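1,4-dihydroxy-6-naphtoate synthase (PDB 1ZBM) probably catalyses the conversion of cyclic dehypoxanthine futalosine into 1,4-dihydroxy-6-naphthoate, a step in the biosynthesis of menaquinone. Local coordinates at residues V129-I137 with E144-H152; I64-L72 with R111-K120. One frame throughout, in Å; residues are numbered along the deposited sequence.

Contact 1: V129-I137 with E144-H152; sequences VEMPFDRII and EVDAGLLIH
His152, the probable proton acceptor of the active site, turns an edge to the face of Phe133 in a T-shaped stack. The ring centroids are 4.9 Å apart and the planes stand at 72°, with His152 CD2 3.5 Å from Phe133 CD2. Phe133 CG lies between its own backbone N and carbonyl carbon (chi1 89°), a confined setting that turns a face of the phenyl ring to the imidazole. At the other end of the contact, the extended chains of Arg135 and Glu144 meet in a salt bridge, their flat ends well twisted against each other. Arg135 NH2 donates an N-H to Glu144 OE1 at 3.0 Å, on the syn side of the carboxylate but along a bent path of 142°. The second carboxylate oxygen, Glu144 OE2, lies 3.6 Å from CE of Met131, a selenomethionine whose bend at the selenium also carries this methyl toward Val145 CG1.

Between these two ends the packing is apolar. Ile136 sends its CG2 methyl to within 3.5 Å of Gly148 CA; having no side chain, the glycine lets the branched residue settle directly on the strand backbone. Leu150 reaches in with CD2, 3.9 Å from Ile136 CG2 and, crossing Ile137 at about a right angle, 3.7 Å from Ile137 CD1.

The two segments belong to a beta-alpha-beta crossover: strand 127-130 leads into helix 136-141, which returns to strand 147-150. Strand 105-108 lies between and parallel to these two strands, its Ala107 meeting Met131 and Ile136, while strand 92-95 runs antiparallel along the other edge of 147-150.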
ATOM      1  N   VAL A 129      -8.958   6.059  15.937  1.00 28.33           N
ATOM      2  CA  VAL A 129     -10.154   5.232  16.022  1.00 25.81           C
ATOM      3  C   VAL A 129     -10.113   4.112  14.991  1.00 27.78           C
ATOM      4  O   VAL A 129     -10.504   4.308  13.842  1.00 27.39           O
ATOM      5  CB  VAL A 129     -11.422   6.076  15.791  1.00 25.04           C
ATOM      6  CG1 VAL A 129     -12.670   5.231  16.039  1.00 22.87           C
ATOM      7  CG2 VAL A 129     -11.413   7.287  16.708  1.00 22.07           C
ATOM      8  N   GLU A 130      -9.623   2.947  15.413  1.00 29.42           N
ATOM      9  CA  GLU A 130      -9.528   1.770  14.553  1.00 30.82           C
ATOM     10  C   GLU A 130     -10.853   1.625  13.811  1.00 30.30           C
ATOM     11  O   GLU A 130     -11.919   1.691  14.425  1.00 30.13           O
ATOM     12  CB  GLU A 130      -9.277   0.521  15.401  1.00 34.38           C
ATOM     13  CG  GLU A 130      -8.905  -0.721  14.602  1.00 38.74           C
ATOM     14  CD  GLU A 130      -7.425  -0.773  14.253  1.00 40.66           C
ATOM     15  OE1 GLU A 130      -7.004  -1.742  13.573  1.00 41.00           O
ATOM     16  OE2 GLU A 130      -6.686   0.152  14.666  1.00 42.09           O
HETATM   17  N   MSE A 131     -10.789   1.411  12.498  1.00 28.44           N
HETATM   18  CA  MSE A 131     -11.999   1.310  11.696  1.00 27.80           C
HETATM   19  C   MSE A 131     -11.678   0.868  10.257  1.00 27.33           C
HETATM   20  O   MSE A 131     -10.664   1.268   9.694  1.00 26.20           O
HETATM   21  CB  MSE A 131     -12.662   2.695  11.700  1.00 30.12           C
HETATM   22  CG  MSE A 131     -13.883   2.865  10.831  1.00 32.93           C
HETATM   23 SE   MSE A 131     -14.493   4.721  10.796  1.00 38.82          SE
HETATM   24  CE  MSE A 131     -14.691   5.008  12.709  1.00 32.36           C
ATOM     25  N   PRO A 132     -12.538   0.029   9.650  1.00 26.80           N
ATOM     26  CA  PRO A 132     -12.313  -0.440   8.273  1.00 26.38           C
ATOM     27  C   PRO A 132     -12.277   0.744   7.300  1.00 24.80           C
ATOM     28  O   PRO A 132     -13.016   1.710   7.477  1.00 24.53           O
ATOM     29  CB  PRO A 132     -13.493  -1.389   8.030  1.00 26.37           C
ATOM     30  CG  PRO A 132     -14.568  -0.829   8.908  1.00 29.78           C
ATOM     31  CD  PRO A 132     -13.821  -0.472  10.176  1.00 28.51           C
ATOM     32  N   PHE A 133     -11.421   0.671   6.283  1.00 22.50           N
ATOM     33  CA  PHE A 133     -11.286   1.775   5.339  1.00 23.36           C
ATOM     34  C   PHE A 133     -12.607   2.204   4.701  1.00 22.99           C
ATOM     35  O   PHE A 133     -12.876   3.396   4.548  1.00 20.34           O
ATOM     36  CB  PHE A 133     -10.270   1.434   4.232  1.00 24.86           C
ATOM     37  CG  PHE A 133     -10.879   0.745   3.041  1.00 26.86           C
ATOM     38  CD1 PHE A 133     -11.251  -0.591   3.111  1.00 25.93           C
ATOM     39  CD2 PHE A 133     -11.141   1.455   1.868  1.00 27.89           C
ATOM     40  CE1 PHE A 133     -11.878  -1.213   2.039  1.00 26.21           C
ATOM     41  CE2 PHE A 133     -11.769   0.843   0.785  1.00 27.49           C
ATOM     42  CZ  PHE A 133     -12.138  -0.494   0.873  1.00 28.71           C
ATOM     43  N   ASP A 134     -13.427   1.222   4.345  1.00 23.74           N
ATOM     44  CA  ASP A 134     -14.710   1.472   3.704  1.00 24.13           C
ATOM     45  C   ASP A 134     -15.737   2.179   4.597  1.00 23.22           C
ATOM     46  O   ASP A 134     -16.940   2.102   4.345  1.00 24.10           O
ATOM     47  CB  ASP A 134     -15.294   0.154   3.194  1.00 26.25           C
ATOM     48  CG  ASP A 134     -15.404  -0.884   4.283  1.00 29.04           C
ATOM     49  OD1 ASP A 134     -16.073  -0.612   5.297  1.00 31.16           O
ATOM     50  OD2 ASP A 134     -14.814  -1.975   4.134  1.00 34.87           O
ATOM     51  N   ARG A 135     -15.281   2.860   5.639  1.00 21.71           N
ATOM     52  CA  ARG A 135     -16.219   3.568   6.490  1.00 22.07           C
ATOM     53  C   ARG A 135     -15.671   4.895   6.969  1.00 20.10           C
ATOM     54  O   ARG A 135     -16.364   5.663   7.629  1.00 18.95           O
ATOM     55  CB  ARG A 135     -16.627   2.715   7.686  1.00 23.76           C
ATOM     56  CG  ARG A 135     -17.970   3.130   8.210  1.00 28.92           C
ATOM     57  CD  ARG A 135     -18.492   2.194   9.266  1.00 33.35           C
ATOM     58  NE  ARG A 135     -19.824   2.587   9.722  1.00 36.47           N
ATOM     59  CZ  ARG A 135     -20.154   3.803  10.157  1.00 37.51           C
ATOM     60  NH1 ARG A 135     -21.401   4.054  10.561  1.00 37.86           N
ATOM     61  NH2 ARG A 135     -19.245   4.770  10.190  1.00 36.60           N
ATOM     62  N   ILE A 136     -14.424   5.170   6.609  1.00 18.68           N
ATOM     63  CA  ILE A 136     -13.767   6.409   7.006  1.00 18.35           C
ATOM     64  C   ILE A 136     -14.489   7.650   6.487  1.00 17.01           C
ATOM     65  O   ILE A 136     -14.763   8.570   7.250  1.00 17.14           O
ATOM     66  CB  ILE A 136     -12.337   6.481   6.478  1.00 16.89           C
ATOM     67  CG1 ILE A 136     -11.587   5.191   6.814  1.00 20.46           C
ATOM     68  CG2 ILE A 136     -11.650   7.706   7.045  1.00 15.45           C
ATOM     69  CD1 ILE A 136     -11.330   4.955   8.270  1.00 20.39           C
ATOM     70  N   ILE A 137     -14.781   7.676   5.189  1.00 16.62           N
ATOM     71  CA  ILE A 137     -15.432   8.829   4.592  1.00 16.78           C
ATOM     72  C   ILE A 137     -16.775   9.124   5.223  1.00 16.84           C
ATOM     73  O   ILE A 137     -17.066  10.268   5.579  1.00 17.13           O
ATOM     74  CB  ILE A 137     -15.628   8.651   3.081  1.00 18.40           C
ATOM     75  CG1 ILE A 137     -14.271   8.563   2.391  1.00 20.03           C
ATOM     76  CG2 ILE A 137     -16.407   9.842   2.514  1.00 16.53           C
ATOM     77  CD1 ILE A 137     -13.505   9.867   2.399  1.00 20.67           C
ATOM     78  N   GLU A 144     -18.792  11.585  12.959  1.00 20.43           N
ATOM     79  CA  GLU A 144     -18.648  10.488  13.902  1.00 19.18           C
ATOM     80  C   GLU A 144     -17.247  10.641  14.506  1.00 18.93           C
ATOM     81  O   GLU A 144     -16.975  10.200  15.625  1.00 16.41           O
ATOM     82  CB  GLU A 144     -18.761   9.188  13.128  1.00 23.69           C
ATOM     83  CG  GLU A 144     -18.807   7.922  13.939  1.00 30.68           C
ATOM     84  CD  GLU A 144     -19.005   6.722  13.035  1.00 35.09           C
ATOM     85  OE1 GLU A 144     -20.002   6.728  12.271  1.00 36.34           O
ATOM     86  OE2 GLU A 144     -18.167   5.788  13.081  1.00 35.84           O
ATOM     87  N   VAL A 145     -16.373  11.287  13.738  1.00 15.57           N
ATOM     88  CA  VAL A 145     -15.008  11.550  14.149  1.00 14.74           C
ATOM     89  C   VAL A 145     -14.626  12.962  13.685  1.00 16.25           C
ATOM     90  O   VAL A 145     -15.408  13.627  12.999  1.00 18.94           O
ATOM     91  CB  VAL A 145     -14.035  10.507  13.538  1.00 15.28           C
ATOM     92  CG1 VAL A 145     -14.378   9.112  14.057  1.00 13.02           C
ATOM     93  CG2 VAL A 145     -14.131  10.525  12.007  1.00 11.96           C
ATOM     94  N   ASP A 146     -13.447  13.443  14.063  1.00 14.17           N
ATOM     95  CA  ASP A 146     -13.040  14.778  13.622  1.00 14.70           C
ATOM     96  C   ASP A 146     -12.353  14.710  12.272  1.00 14.52           C
ATOM     97  O   ASP A 146     -12.464  15.631  11.461  1.00 13.11           O
ATOM     98  CB  ASP A 146     -12.084  15.423  14.627  1.00 17.26           C
ATOM     99  CG  ASP A 146     -12.708  15.586  16.005  1.00 20.04           C
ATOM    100  OD1 ASP A 146     -12.571  14.666  16.834  1.00 20.73           O
ATOM    101  OD2 ASP A 146     -13.342  16.633  16.244  1.00 24.47           O
ATOM    102  N   ALA A 147     -11.635  13.616  12.036  1.00 13.46           N
ATOM    103  CA  ALA A 147     -10.913  13.458  10.782  1.00 13.51           C
ATOM    104  C   ALA A 147     -10.707  12.002  10.411  1.00 13.60           C
ATOM    105  O   ALA A 147     -10.913  11.112  11.232  1.00 11.99           O
ATOM    106  CB  ALA A 147      -9.572  14.170  10.866  1.00 10.76           C
ATOM    107  N   GLY A 148     -10.305  11.774   9.162  1.00 14.85           N
ATOM    108  CA  GLY A 148     -10.076  10.426   8.678  1.00 12.86           C
ATOM    109  C   GLY A 148      -8.817  10.306   7.845  1.00 13.43           C
ATOM    110  O   GLY A 148      -8.474  11.215   7.086  1.00 12.54           O
ATOM    111  N   LEU A 149      -8.123   9.185   8.004  1.00 13.88           N
ATOM    112  CA  LEU A 149      -6.901   8.910   7.264  1.00 13.96           C
ATOM    113  C   LEU A 149      -7.279   8.064   6.050  1.00 12.75           C
ATOM    114  O   LEU A 149      -7.892   7.009   6.190  1.00 14.83           O
ATOM    115  CB  LEU A 149      -5.918   8.149   8.158  1.00 14.04           C
ATOM    116  CG  LEU A 149      -4.518   7.872   7.608  1.00 14.86           C
ATOM    117  CD1 LEU A 149      -3.810   9.190   7.258  1.00 16.35           C
ATOM    118  CD2 LEU A 149      -3.735   7.119   8.663  1.00 16.90           C
ATOM    119  N   LEU A 150      -6.915   8.534   4.862  1.00 13.20           N
ATOM    120  CA  LEU A 150      -7.232   7.849   3.614  1.00 12.94           C
ATOM    121  C   LEU A 150      -5.981   7.302   2.955  1.00 13.13           C
ATOM    122  O   LEU A 150      -5.121   8.071   2.523  1.00 13.96           O
ATOM    123  CB  LEU A 150      -7.892   8.832   2.647  1.00  9.36           C
ATOM    124  CG  LEU A 150      -9.023   9.659   3.231  1.00 10.41           C
ATOM    125  CD1 LEU A 150      -9.441  10.755   2.270  1.00  5.31           C
ATOM    126  CD2 LEU A 150     -10.193   8.728   3.549  1.00  7.10           C
ATOM    127  N   ILE A 151      -5.891   5.981   2.850  1.00 13.08           N
ATOM    128  CA  ILE A 151      -4.729   5.364   2.231  1.00 15.44           C
ATOM    129  C   ILE A 151      -4.993   4.842   0.826  1.00 15.61           C
ATOM    130  O   ILE A 151      -4.059   4.480   0.103  1.00 16.93           O
ATOM    131  CB  ILE A 151      -4.187   4.201   3.099  1.00 15.04           C
ATOM    132  CG1 ILE A 151      -5.138   3.000   3.028  1.00 15.51           C
ATOM    133  CG2 ILE A 151      -4.063   4.659   4.538  1.00 15.97           C
ATOM    134  CD1 ILE A 151      -4.648   1.792   3.800  1.00 15.39           C
ATOM    135  N   HIS A 152      -6.259   4.798   0.432  1.00 14.48           N
ATOM    136  CA  HIS A 152      -6.603   4.306  -0.901  1.00 14.71           C
ATOM    137  C   HIS A 152      -7.004   5.445  -1.833  1.00 14.60           C
ATOM    138  O   HIS A 152      -6.487   6.550  -1.706  1.00 12.16           O
ATOM    139  CB  HIS A 152      -7.708   3.255  -0.806  1.00 15.07           C
ATOM    140  CG  HIS A 152      -7.300   2.031  -0.042  1.00 15.25           C
ATOM    141  ND1 HIS A 152      -6.317   1.170  -0.483  1.00 14.95           N
ATOM    142  CD2 HIS A 152      -7.708   1.553   1.158  1.00 13.52           C
ATOM    143  CE1 HIS A 152      -6.137   0.215   0.413  1.00 16.96           C
ATOM    144  NE2 HIS A 152      -6.968   0.424   1.420  1.00 15.04           N
TER

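Contact 2: I64-L72 with R111-K120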
ATOM      1  N   ILE A  64       2.153  -6.013   1.800  1.00 19.18           N
ATOM      2  CA  ILE A  64       2.230  -5.621   3.203  1.00 20.03           C
ATOM      3  C   ILE A  64       2.792  -4.215   3.350  1.00 19.53           C
ATOM      4  O   ILE A  64       3.747  -3.846   2.670  1.00 22.04           O
ATOM      5  CB  ILE A  64       3.128  -6.586   4.002  1.00 20.82           C
ATOM      6  CG1 ILE A  64       3.069  -6.243   5.489  1.00 24.46           C
ATOM      7  CG2 ILE A  64       4.570  -6.465   3.533  1.00 21.96           C
ATOM      8  CD1 ILE A  64       3.881  -7.171   6.354  1.00 28.48           C
ATOM      9  N   SER A  65       2.200  -3.442   4.255  1.00 17.47           N
ATOM     10  CA  SER A  65       2.622  -2.070   4.520  1.00 14.06           C
ATOM     11  C   SER A  65       4.084  -2.013   4.950  1.00 12.69           C
ATOM     12  O   SER A  65       4.559  -2.910   5.642  1.00 11.65           O
ATOM     13  CB  SER A  65       1.748  -1.469   5.624  1.00 11.38           C
ATOM     14  OG  SER A  65       0.395  -1.393   5.223  1.00  7.37           O
ATOM     15  N   ALA A  66       4.804  -0.968   4.549  1.00 11.95           N
ATOM     16  CA  ALA A  66       6.205  -0.869   4.956  1.00 14.56           C
ATOM     17  C   ALA A  66       6.266  -0.900   6.488  1.00 13.63           C
ATOM     18  O   ALA A  66       7.119  -1.569   7.068  1.00 16.40           O
ATOM     19  CB  ALA A  66       6.840   0.421   4.424  1.00 12.87           C
ATOM     20  N   HIS A  67       5.358  -0.178   7.134  1.00 13.26           N
ATOM     21  CA  HIS A  67       5.287  -0.141   8.591  1.00 12.25           C
ATOM     22  C   HIS A  67       5.315  -1.568   9.160  1.00 12.57           C
ATOM     23  O   HIS A  67       6.234  -1.947   9.886  1.00 12.79           O
ATOM     24  CB  HIS A  67       3.996   0.559   9.015  1.00 13.34           C
ATOM     25  CG  HIS A  67       3.779   0.603  10.498  1.00 14.49           C
ATOM     26  ND1 HIS A  67       2.592   1.024  11.058  1.00 14.24           N
ATOM     27  CD2 HIS A  67       4.593   0.292  11.536  1.00 15.70           C
ATOM     28  CE1 HIS A  67       2.682   0.969  12.376  1.00 15.01           C
ATOM     29  NE2 HIS A  67       3.886   0.528  12.692  1.00 16.32           N
ATOM     30  N   ALA A  68       4.297  -2.349   8.811  1.00 11.64           N
ATOM     31  CA  ALA A  68       4.168  -3.721   9.268  1.00 12.95           C
ATOM     32  C   ALA A  68       5.435  -4.540   9.034  1.00 15.50           C
ATOM     33  O   ALA A  68       5.855  -5.309   9.901  1.00 17.17           O
ATOM     34  CB  ALA A  68       2.984  -4.381   8.582  1.00 13.40           C
ATOM     35  N   TYR A  69       6.049  -4.364   7.869  1.00 15.86           N
ATOM     36  CA  TYR A  69       7.261  -5.094   7.521  1.00 16.35           C
ATOM     37  C   TYR A  69       8.333  -5.025   8.598  1.00 17.70           C
ATOM     38  O   TYR A  69       9.050  -6.001   8.834  1.00 15.32           O
ATOM     39  CB  TYR A  69       7.851  -4.573   6.204  1.00 16.37           C
ATOM     40  CG  TYR A  69       9.116  -5.307   5.815  1.00 14.96           C
ATOM     41  CD1 TYR A  69       9.067  -6.646   5.439  1.00 16.16           C
ATOM     42  CD2 TYR A  69      10.370  -4.700   5.923  1.00 16.79           C
ATOM     43  CE1 TYR A  69      10.226  -7.368   5.192  1.00 16.46           C
ATOM     44  CE2 TYR A  69      11.545  -5.423   5.676  1.00 17.82           C
ATOM     45  CZ  TYR A  69      11.450  -6.762   5.314  1.00 17.37           C
ATOM     46  OH  TYR A  69      12.576  -7.518   5.106  1.00 22.96           O
ATOM     47  N   ALA A  70       8.449  -3.875   9.254  1.00 20.43           N
ATOM     48  CA  ALA A  70       9.462  -3.722  10.294  1.00 22.42           C
ATOM     49  C   ALA A  70       9.241  -4.697  11.456  1.00 24.27           C
ATOM     50  O   ALA A  70      10.180  -5.014  12.190  1.00 24.94           O
ATOM     51  CB  ALA A  70       9.478  -2.287  10.803  1.00 21.87           C
ATOM     52  N   LEU A  71       8.008  -5.184  11.599  1.00 25.29           N
ATOM     53  CA  LEU A  71       7.659  -6.124  12.664  1.00 26.03           C
ATOM     54  C   LEU A  71       7.657  -7.590  12.198  1.00 26.85           C
ATOM     55  O   LEU A  71       7.179  -8.474  12.916  1.00 26.38           O
ATOM     56  CB  LEU A  71       6.282  -5.776  13.248  1.00 26.84           C
ATOM     57  CG  LEU A  71       6.119  -4.478  14.043  1.00 27.54           C
ATOM     58  CD1 LEU A  71       4.648  -4.132  14.180  1.00 25.72           C
ATOM     59  CD2 LEU A  71       6.760  -4.631  15.416  1.00 27.95           C
ATOM     60  N   LEU A  72       8.187  -7.851  11.005  1.00 27.42           N
ATOM     61  CA  LEU A  72       8.232  -9.214  10.491  1.00 28.11           C
ATOM     62  C   LEU A  72       9.319  -9.458   9.448  1.00 27.70           C
ATOM     63  O   LEU A  72       9.190 -10.322   8.578  1.00 27.78           O
ATOM     64  CB  LEU A  72       6.854  -9.601   9.951  1.00 30.19           C
ATOM     65  CG  LEU A  72       6.157  -8.495   9.171  1.00 31.35           C
ATOM     66  CD1 LEU A  72       6.494  -8.654   7.695  1.00 31.83           C
ATOM     67  CD2 LEU A  72       4.652  -8.564   9.386  1.00 31.77           C
ATOM     68  N   ARG A 111      -4.000  -0.131  12.143  1.00 20.87           N
ATOM     69  CA  ARG A 111      -2.883   0.179  13.022  1.00 20.22           C
ATOM     70  C   ARG A 111      -1.509  -0.019  12.397  1.00 17.37           C
ATOM     71  O   ARG A 111      -0.606   0.770  12.629  1.00 17.49           O
ATOM     72  CB  ARG A 111      -2.952  -0.673  14.290  1.00 22.41           C
ATOM     73  CG  ARG A 111      -1.840  -0.324  15.244  1.00 26.29           C
ATOM     74  CD  ARG A 111      -1.665  -1.370  16.311  1.00 31.41           C
ATOM     75  NE  ARG A 111      -2.833  -1.441  17.188  1.00 36.67           N
ATOM     76  CZ  ARG A 111      -2.835  -2.040  18.374  1.00 39.41           C
ATOM     77  NH1 ARG A 111      -3.945  -2.060  19.099  1.00 41.32           N
ATOM     78  NH2 ARG A 111      -1.724  -2.611  18.834  1.00 39.02           N
ATOM     79  N   TYR A 112      -1.356  -1.076  11.611  1.00 17.85           N
ATOM     80  CA  TYR A 112      -0.070  -1.383  11.012  1.00 16.64           C
ATOM     81  C   TYR A 112       0.222  -0.792   9.633  1.00 16.45           C
ATOM     82  O   TYR A 112       1.224  -1.139   9.015  1.00 15.70           O
ATOM     83  CB  TYR A 112       0.113  -2.902  10.983  1.00 17.55           C
ATOM     84  CG  TYR A 112       0.208  -3.519  12.373  1.00 18.46           C
ATOM     85  CD1 TYR A 112       1.305  -3.269  13.198  1.00 19.19           C
ATOM     86  CD2 TYR A 112      -0.811  -4.320  12.873  1.00 16.48           C
ATOM     87  CE1 TYR A 112       1.380  -3.802  14.494  1.00 20.99           C
ATOM     88  CE2 TYR A 112      -0.750  -4.854  14.163  1.00 17.70           C
ATOM     89  CZ  TYR A 112       0.342  -4.591  14.968  1.00 21.56           C
ATOM     90  OH  TYR A 112       0.397  -5.079  16.257  1.00 25.31           O
ATOM     91  N   THR A 113      -0.622   0.106   9.142  1.00 14.55           N
ATOM     92  CA  THR A 113      -0.352   0.681   7.835  1.00 14.58           C
ATOM     93  C   THR A 113       0.717   1.740   7.944  1.00 14.34           C
ATOM     94  O   THR A 113       0.913   2.350   8.998  1.00 14.95           O
ATOM     95  CB  THR A 113      -1.565   1.349   7.248  1.00 15.75           C
ATOM     96  OG1 THR A 113      -1.852   2.536   7.998  1.00 14.61           O
ATOM     97  CG2 THR A 113      -2.746   0.406   7.300  1.00 15.44           C
ATOM     98  N   THR A 114       1.413   1.955   6.840  1.00 14.06           N
ATOM     99  CA  THR A 114       2.458   2.958   6.792  1.00 13.73           C
ATOM    100  C   THR A 114       1.863   4.341   7.062  1.00 13.94           C
ATOM    101  O   THR A 114       2.483   5.179   7.721  1.00 15.43           O
ATOM    102  CB  THR A 114       3.140   2.927   5.427  1.00 12.68           C
ATOM    103  OG1 THR A 114       3.787   1.659   5.266  1.00 15.52           O
ATOM    104  CG2 THR A 114       4.178   4.032   5.319  1.00 12.72           C
ATOM    105  N   ALA A 115       0.650   4.566   6.571  1.00 12.50           N
ATOM    106  CA  ALA A 115      -0.018   5.844   6.770  1.00 15.24           C
ATOM    107  C   ALA A 115      -0.253   6.118   8.252  1.00 16.74           C
ATOM    108  O   ALA A 115      -0.262   7.272   8.684  1.00 16.81           O
ATOM    109  CB  ALA A 115      -1.348   5.872   6.019  1.00 11.23           C
ATOM    110  N   ASN A 116      -0.459   5.067   9.039  1.00 17.88           N
ATOM    111  CA  ASN A 116      -0.675   5.282  10.460  1.00 19.42           C
ATOM    112  C   ASN A 116       0.631   5.682  11.120  1.00 19.66           C
ATOM    113  O   ASN A 116       0.675   6.629  11.910  1.00 20.19           O
ATOM    114  CB  ASN A 116      -1.229   4.035  11.129  1.00 22.70           C
ATOM    115  CG  ASN A 116      -2.430   4.349  11.988  1.00 26.16           C
ATOM    116  OD1 ASN A 116      -2.380   5.251  12.841  1.00 24.27           O
ATOM    117  ND2 ASN A 116      -3.520   3.623  11.769  1.00 27.19           N
ATOM    118  N   LEU A 117       1.695   4.960  10.789  1.00 18.72           N
ATOM    119  CA  LEU A 117       3.009   5.256  11.337  1.00 17.46           C
ATOM    120  C   LEU A 117       3.326   6.732  11.073  1.00 17.70           C
ATOM    121  O   LEU A 117       3.754   7.453  11.978  1.00 17.55           O
ATOM    122  CB  LEU A 117       4.063   4.353  10.689  1.00 15.30           C
ATOM    123  CG  LEU A 117       5.523   4.584  11.106  1.00 18.00           C
ATOM    124  CD1 LEU A 117       5.666   4.445  12.619  1.00 15.08           C
ATOM    125  CD2 LEU A 117       6.425   3.571  10.396  1.00 14.33           C
ATOM    126  N   LEU A 118       3.100   7.178   9.837  1.00 16.83           N
ATOM    127  CA  LEU A 118       3.344   8.576   9.467  1.00 16.73           C
ATOM    128  C   LEU A 118       2.523   9.547  10.329  1.00 16.14           C
ATOM    129  O   LEU A 118       3.051  10.545  10.832  1.00 16.45           O
ATOM    130  CB  LEU A 118       3.020   8.809   7.984  1.00 15.06           C
ATOM    131  CG  LEU A 118       3.991   8.230   6.957  1.00 15.24           C
ATOM    132  CD1 LEU A 118       3.375   8.247   5.553  1.00 14.76           C
ATOM    133  CD2 LEU A 118       5.269   9.012   6.991  1.00 12.62           C
ATOM    134  N   LEU A 119       1.237   9.260  10.489  1.00 15.38           N
ATOM    135  CA  LEU A 119       0.371  10.104  11.293  1.00 16.33           C
ATOM    136  C   LEU A 119       0.916  10.180  12.719  1.00 18.69           C
ATOM    137  O   LEU A 119       1.054  11.266  13.280  1.00 20.31           O
ATOM    138  CB  LEU A 119      -1.060   9.548  11.300  1.00 14.63           C
ATOM    139  CG  LEU A 119      -2.125  10.300  12.125  1.00 13.02           C
ATOM    140  CD1 LEU A 119      -2.271  11.718  11.603  1.00 10.91           C
ATOM    141  CD2 LEU A 119      -3.467   9.569  12.045  1.00 12.82           C
ATOM    142  N   LYS A 120       1.237   9.024  13.294  1.00 19.15           N
ATOM    143  CA  LYS A 120       1.778   8.953  14.646  1.00 20.44           C
ATOM    144  C   LYS A 120       3.096   9.716  14.786  1.00 21.62           C
ATOM    145  O   LYS A 120       3.501  10.046  15.894  1.00 23.55           O
ATOM    146  CB  LYS A 120       1.959   7.484  15.048  1.00 22.74           C
ATOM    147  CG  LYS A 120       0.632   6.721  15.199  1.00 23.65           C
ATOM    148  CD  LYS A 120       0.792   5.230  14.952  1.00 24.64           C
ATOM    149  CE  LYS A 120       1.716   4.593  15.967  1.00 25.96           C
ATOM    150  NZ  LYS A 120       2.108   3.217  15.536  1.00 27.31           N
TER
HETATM  151  O   HOH W   1       0.359   0.946   4.422  1.00  8.10           O
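The imidazole of His67 is sunk into the turn that starts helix 114-122. Its CG stands anti to the backbone N (chi1 177°), which reaches the ring across to segment 111-120, where ND1 donates to Thr113 O at 3.0 Å. The oxygen lies near the ring plane, yet the donor stands well above the carbonyl plane, off the lone-pair directions; Thr113 O also accepts from Leu117 N within the helix. Another carbonyl, Arg111 O, approaches the ring edge 3.3 Å from His67 CE1, and Leu117 CB rests over one face in a CH-pi contact, 3.8 Å from the ring centroid. A flat ring with a polar rim suits this slot between backbone carbonyls and an aliphatic helix side.

The backbones are also linked. His67 N points almost straight (165°) at Thr114 OG1, 3.1 Å away, and the same hydroxyl bonds to Leu183 O, so the threonine links the start of helix 114-122 both to helix 66-69 and to strand 181-189. Ala68 N adds a weak bond to Tyr112 O, and the small CB of Ala68 lets Tyr112 come close.

The outer side is more open to solvent and has fewer contacts: Leu71 CD1 meets the Tyr112 ring obliquely near CE1, Phe55 meets the same ring, and Arg111 is exposed.

A water next to Ser65 OG accepts from Thr114 N at 2.8 Å, so this helix start can bind an oxygen, consistent with the predicted substrate site at Thr114 and Ala115. Because ND1 donates to Thr113 O, a neutral His67 would carry its proton there; Lys120 NZ, 4.3 Å from His67 NE2, would probably disfavour a second proton on NE2.

In the fold
Contact 1 lies within one lobe of a two-lobed fold of the periplasmic-binding-protein type, whereas contact 2 joins that lobe to the other: segment 111-120 follows strand 105-108 of one sheet, and segment 64-72 takes in the end of strand 61-65 of the second. Their centres are 16 Å apart, but they touch around Ala115, whose CB is 3.3 Å from Ile151 CG2 and whose O is 3.5 Å from Leu149 CD2. Ala115, one of two predicted substrate residues, therefore packs against the end of strand 147-150 and the loop after it, which carries the probable proton acceptor His152. The side chains of Thr113 and His152 are about 7 Å apart, consistent with a shared pocket.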